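Local coordinates for protein benzoylformate decarboxylase (Mycobacterium smegmatis, PDB 4Q9D) that belongs to the thiamine pyrophosphate enzyme family and carries a bound magnesium ion in its C-terminal domain, at residues Y361-N366 with D507-E512; G497-T502 with L513-Q518. All coordinates share one frame; numbering follows the deposited sequence.

Contact 1 (Y361-N366 with D507-E512)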
loop_
_atom_site.group_PDB
_atom_site.type_symbol
_atom_site.label_atom_id
_atom_site.label_comp_id
_atom_site.label_asym_id
_atom_site.label_seq_id
_atom_site.Cartn_x
_atom_site.Cartn_y
_atom_site.Cartn_z
ATOM N N TYR B 361 31.370 -28.031 -18.668
ATOM C CA TYR B 361 30.393 -27.753 -19.725
ATOM C C TYR B 361 30.703 -28.465 -21.035
ATOM O O TYR B 361 29.789 -28.832 -21.770
ATOM C CB TYR B 361 30.205 -26.252 -19.941
ATOM C CG TYR B 361 29.301 -25.617 -18.902
ATOM C CD1 TYR B 361 27.951 -25.391 -19.165
ATOM C CD2 TYR B 361 29.794 -25.269 -17.643
ATOM C CE1 TYR B 361 27.105 -24.823 -18.181
ATOM C CE2 TYR B 361 28.969 -24.703 -16.672
ATOM C CZ TYR B 361 27.635 -24.477 -16.944
ATOM O OH TYR B 361 26.858 -23.895 -15.966
ATOM N N GLU B 362 31.985 -28.700 -21.322
ATOM C CA GLU B 362 32.310 -29.438 -22.554
ATOM C C GLU B 362 31.881 -30.867 -22.419
ATOM O O GLU B 362 31.267 -31.416 -23.320
ATOM C CB GLU B 362 33.803 -29.405 -22.912
ATOM C CG GLU B 362 34.036 -30.174 -24.229
ATOM C CD GLU B 362 35.493 -30.245 -24.656
ATOM O OE1 GLU B 362 36.383 -29.783 -23.891
ATOM O OE2 GLU B 362 35.736 -30.782 -25.758
ATOM N N VAL B 363 32.172 -31.485 -21.274
ATOM C CA VAL B 363 31.642 -32.825 -21.036
ATOM C C VAL B 363 30.117 -32.871 -21.179
ATOM O O VAL B 363 29.564 -33.802 -21.760
ATOM C CB VAL B 363 32.016 -33.362 -19.648
ATOM C CG1 VAL B 363 31.328 -34.694 -19.413
ATOM C CG2 VAL B 363 33.538 -33.495 -19.528
ATOM N N LEU B 364 29.423 -31.863 -20.652
ATOM C CA LEU B 364 27.952 -31.834 -20.772
ATOM C C LEU B 364 27.524 -31.770 -22.235
ATOM O O LEU B 364 26.595 -32.477 -22.665
ATOM C CB LEU B 364 27.377 -30.614 -20.052
ATOM C CG LEU B 364 27.104 -30.679 -18.566
ATOM C CD1 LEU B 364 26.658 -29.276 -18.166
ATOM C CD2 LEU B 364 25.990 -31.685 -18.304
ATOM N N SER B 365 28.196 -30.918 -23.009
ATOM C CA SER B 365 27.824 -30.793 -24.424
ATOM C C SER B 365 28.061 -32.094 -25.192
ATOM O O SER B 365 27.328 -32.415 -26.134
ATOM C CB SER B 365 28.574 -29.652 -25.103
ATOM O OG SER B 365 29.944 -29.968 -25.189
ATOM N N ASN B 366 29.061 -32.866 -24.786
ATOM C CA ASN B 366 29.272 -34.165 -25.452
ATOM C C ASN B 366 28.154 -35.162 -25.206
ATOM O O ASN B 366 27.891 -36.017 -26.057
ATOM C CB ASN B 366 30.593 -34.797 -25.015
ATOM C CG ASN B 366 31.792 -34.001 -25.467
ATOM O OD1 ASN B 366 31.731 -33.269 -26.456
ATOM N ND2 ASN B 366 32.887 -34.118 -24.729
ATOM N N ASP B 507 36.234 -38.147 -16.953
ATOM C CA ASP B 507 35.740 -39.478 -17.347
ATOM C C ASP B 507 34.551 -39.904 -16.499
ATOM O O ASP B 507 33.576 -40.450 -17.014
ATOM C CB ASP B 507 36.796 -40.572 -17.190
ATOM C CG ASP B 507 37.926 -40.465 -18.221
ATOM O OD1 ASP B 507 37.661 -40.123 -19.397
ATOM O OD2 ASP B 507 39.082 -40.733 -17.836
ATOM N N MET B 508 34.686 -39.739 -15.191
ATOM C CA MET B 508 33.619 -40.144 -14.267
ATOM C C MET B 508 32.370 -39.294 -14.506
ATOM O O MET B 508 31.257 -39.817 -14.556
ATOM C CB MET B 508 34.091 -40.027 -12.827
ATOM C CG MET B 508 33.139 -40.705 -11.869
ATOM S SD MET B 508 33.736 -40.695 -10.189
ATOM C CE MET B 508 32.166 -40.990 -9.330
ATOM N N LEU B 509 32.567 -37.993 -14.710
ATOM C CA LEU B 509 31.458 -37.093 -15.041
ATOM C C LEU B 509 30.689 -37.603 -16.253
ATOM O O LEU B 509 29.443 -37.688 -16.268
ATOM C CB LEU B 509 31.974 -35.657 -15.279
ATOM C CG LEU B 509 30.902 -34.638 -15.709
ATOM C CD1 LEU B 509 29.742 -34.580 -14.683
ATOM C CD2 LEU B 509 31.552 -33.278 -15.857
ATOM N N GLU B 510 31.429 -37.989 -17.274
ATOM C CA GLU B 510 30.792 -38.421 -18.506
ATOM C C GLU B 510 30.016 -39.689 -18.265
ATOM O O GLU B 510 28.878 -39.849 -18.747
ATOM C CB GLU B 510 31.847 -38.653 -19.589
ATOM C CG GLU B 510 31.309 -39.177 -20.899
ATOM C CD GLU B 510 32.430 -39.736 -21.796
ATOM O OE1 GLU B 510 33.627 -39.619 -21.432
ATOM O OE2 GLU B 510 32.111 -40.299 -22.859
ATOM N N ALA B 511 30.630 -40.604 -17.522
ATOM C CA ALA B 511 29.996 -41.894 -17.298
ATOM C C ALA B 511 28.761 -41.744 -16.409
ATOM O O ALA B 511 27.731 -42.376 -16.647
ATOM C CB ALA B 511 30.997 -42.887 -16.678
ATOM N N GLU B 512 28.868 -40.930 -15.362
ATOM C CA GLU B 512 27.728 -40.733 -14.448
ATOM C C GLU B 512 26.587 -40.002 -15.164
ATOM O O GLU B 512 25.406 -40.261 -14.901
ATOM C CB GLU B 512 28.183 -39.973 -13.203
ATOM C CG GLU B 512 29.137 -40.779 -12.325
ATOM C CD GLU B 512 28.459 -41.981 -11.658
ATOM O OE1 GLU B 512 27.217 -42.096 -11.724
ATOM O OE2 GLU B 512 29.174 -42.797 -11.044
#
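CG1 of Val363 stands trans to the amide nitrogen (chi1 175°), which sets it against Leu509 and the start of Glu510 in helix 506-518. Leu509 likewise holds CG anti to N, and chi2 of 56° places CD1 to one side and leaves CD2 extended from CA, toward the valine. The two side chains slant over one another: Val363 CG1 lies 3.7 Å from Leu509 CG, while Leu509 CD2 packs 3.8 Å from Val363 CB. The same valine methyl rests 3.9 Å from Glu510 CA, so it touches helix backbone as well as side chain. A short, beta-branched residue suits this place, because the CA atoms of Val363 and Glu510 are just 6.2 Å apart. Glu510 contributes only its aliphatic part, with CB 4.0 Å from Val363 CG1, and its extended chain leads the carboxylate to a salt bridge with Lys514, one turn on in the same helix. Ser365 OG bonds back to Glu362 O at 2.7 Å within its helix, whereas Tyr361 OH is bonded to Thr381 and Thr431. Leu364 packs on Val429 and Thr431 of strand 428-433. This is the packing of two neighbouring helices on one face of a parallel alpha/beta sheet, here in the C-terminal domain of a thiamine pyrophosphate enzyme.

Contact 2 (G497-T502 with L513-Q518)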
loop_
_atom_site.group_PDB
_atom_site.type_symbol
_atom_site.label_atom_id
_atom_site.label_comp_id
_atom_site.label_asym_id
_atom_site.label_seq_id
_atom_site.Cartn_x
_atom_site.Cartn_y
_atom_site.Cartn_z
ATOM N N GLY B 497 16.254 -38.500 -1.286
ATOM C CA GLY B 497 15.786 -39.560 -2.169
ATOM C C GLY B 497 16.325 -39.565 -3.595
ATOM O O GLY B 497 15.895 -40.379 -4.417
ATOM N N CYS B 498 17.254 -38.667 -3.908
ATOM C CA CYS B 498 17.777 -38.612 -5.270
ATOM C C CYS B 498 18.960 -39.556 -5.422
ATOM O O CYS B 498 19.713 -39.739 -4.465
ATOM C CB CYS B 498 18.255 -37.197 -5.592
ATOM S SG CYS B 498 16.876 -36.056 -5.827
ATOM N N ARG B 499 19.124 -40.132 -6.615
ATOM C CA ARG B 499 20.389 -40.773 -6.987
ATOM C C ARG B 499 21.469 -39.704 -6.929
ATOM O O ARG B 499 21.197 -38.516 -7.152
ATOM C CB ARG B 499 20.357 -41.279 -8.422
ATOM C CG ARG B 499 19.442 -42.441 -8.736
ATOM C CD ARG B 499 19.668 -42.810 -10.218
ATOM N NE ARG B 499 20.954 -43.513 -10.359
ATOM C CZ ARG B 499 22.061 -43.074 -10.982
ATOM N NH1 ARG B 499 22.125 -41.896 -11.639
ATOM N NH2 ARG B 499 23.130 -43.864 -10.964
ATOM N N THR B 500 22.704 -40.106 -6.684
ATOM C CA THR B 500 23.756 -39.113 -6.562
ATOM C C THR B 500 25.155 -39.704 -6.774
ATOM O O THR B 500 25.364 -40.876 -6.569
ATOM C CB THR B 500 23.672 -38.405 -5.182
ATOM O OG1 THR B 500 24.532 -37.263 -5.189
ATOM C CG2 THR B 500 24.105 -39.335 -4.084
ATOM N N ALA B 501 26.093 -38.874 -7.221
ATOM C CA ALA B 501 27.509 -39.224 -7.185
ATOM C C ALA B 501 28.341 -37.956 -7.055
ATOM O O ALA B 501 27.912 -36.856 -7.426
ATOM C CB ALA B 501 27.933 -40.047 -8.420
ATOM N N THR B 502 29.525 -38.110 -6.479
ATOM C CA THR B 502 30.497 -37.031 -6.436
ATOM C C THR B 502 31.550 -37.407 -7.481
ATOM O O THR B 502 32.203 -38.437 -7.359
ATOM C CB THR B 502 31.115 -36.919 -5.031
ATOM O OG1 THR B 502 30.081 -36.591 -4.088
ATOM C CG2 THR B 502 32.253 -35.860 -4.991
ATOM N N LEU B 513 26.952 -39.100 -16.079
ATOM C CA LEU B 513 25.981 -38.384 -16.896
ATOM C C LEU B 513 25.182 -39.345 -17.761
ATOM O O LEU B 513 23.943 -39.265 -17.818
ATOM C CB LEU B 513 26.669 -37.299 -17.754
ATOM C CG LEU B 513 26.840 -35.921 -17.086
ATOM C CD1 LEU B 513 27.705 -34.943 -17.940
ATOM C CD2 LEU B 513 25.448 -35.319 -16.769
ATOM N N LYS B 514 25.885 -40.273 -18.417
ATOM C CA LYS B 514 25.216 -41.276 -19.237
ATOM C C LYS B 514 24.319 -42.164 -18.399
ATOM O O LYS B 514 23.217 -42.500 -18.804
ATOM C CB LYS B 514 26.225 -42.146 -19.980
ATOM C CG LYS B 514 27.012 -41.402 -21.070
ATOM C CD LYS B 514 28.086 -42.325 -21.717
ATOM C CE LYS B 514 28.870 -41.573 -22.807
ATOM N NZ LYS B 514 30.142 -42.266 -23.208
ATOM N N THR B 515 24.799 -42.575 -17.237
ATOM C CA THR B 515 23.958 -43.360 -16.345
ATOM C C THR B 515 22.725 -42.551 -15.897
ATOM O O THR B 515 21.613 -43.085 -15.839
ATOM C CB THR B 515 24.766 -43.811 -15.131
ATOM O OG1 THR B 515 25.819 -44.659 -15.580
ATOM C CG2 THR B 515 23.909 -44.572 -14.123
ATOM N N ALA B 516 22.913 -41.263 -15.594
ATOM C CA ALA B 516 21.792 -40.441 -15.107
ATOM C C ALA B 516 20.713 -40.292 -16.173
ATOM O O ALA B 516 19.508 -40.287 -15.871
ATOM C CB ALA B 516 22.284 -39.066 -14.649
ATOM N N LEU B 517 21.153 -40.170 -17.420
ATOM C CA LEU B 517 20.243 -39.971 -18.543
ATOM C C LEU B 517 19.353 -41.177 -18.784
ATOM O O LEU B 517 18.291 -41.053 -19.383
ATOM C CB LEU B 517 21.036 -39.653 -19.816
ATOM C CG LEU B 517 21.627 -38.245 -19.841
ATOM C CD1 LEU B 517 22.611 -38.076 -21.018
ATOM C CD2 LEU B 517 20.504 -37.203 -19.900
ATOM N N GLN B 518 19.800 -42.343 -18.325
ATOM C CA GLN B 518 19.065 -43.589 -18.499
ATOM C C GLN B 518 18.320 -44.002 -17.237
ATOM O O GLN B 518 17.553 -44.951 -17.270
ATOM C CB GLN B 518 20.009 -44.747 -18.909
ATOM C CG GLN B 518 20.639 -44.612 -20.301
ATOM C CD GLN B 518 19.645 -44.172 -21.389
ATOM O OE1 GLN B 518 18.472 -44.575 -21.389
ATOM N NE2 GLN B 518 20.117 -43.335 -22.322
#
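Arg499 opens the strand 499-502 and comes nearest in backbone to Ala516 of the helical segment 513-518, their CA atoms 8.2 Å apart, so a side chain has to bridge the gap. Two residues earlier, Gly497 ends the preceding helix in a Schellman motif; its positive phi of 94° is easily reached by glycine, and the chain then extends through Cys498 into the strand. Arg499 has the length to make the bridge. Its chain bends at chi3 (75°) and crosses the Thr515 side chain at about a right angle, and Thr515 CG2 and Ala516 CA lie obliquely to its guanidinium. Its NH2 closes to 3.3 Å from Thr515 CG2, and its NH1 lies 3.8 Å from Ala516 CA. The small side chain of Ala516 probably helps NH1 come this close, with CB 4.1 Å from the same NH1. Thr515 suits the spot through its two unlike branches: OG1 bonds to Ala511 O, one turn earlier, while the methyl is the part that meets the arginine. The polar partner of Arg499 NH1 is Thr523 OG1, at the start of the next strand, which Ala516 also touches. Strand 499-502, outermost in this sheet within the chain, bonds through its backbone to Val524 and Val526 of strand 523-528. Helix 506-518 links strands 499-502 and 523-528 in a beta-alpha-beta unit, with Leu513 leaning against Leu525 and helix 357-367.

In the fold
Following the chain, helix 357-367 comes first, leading into strand 373-377; the magnesium ligands Asp434, Asn461 and Glu463 come later. Strand 499-502 then opens contact 2, and helix 506-518 returns first to close contact 1 and, in its last turns, contact 2. The segments therefore alternate: contact 1 closes a long loop of 140 residues, contact 2 a short one of 10, and the two cross. Both depend on helix 506-518, which is tied to a helix far away in sequence on one flank and to its own preceding strand on the other. At the join, Leu513 CD1 lies 3.7 Å from Leu364 CD2, so the two contacts, 12 Å apart between centres, touch through these leucines.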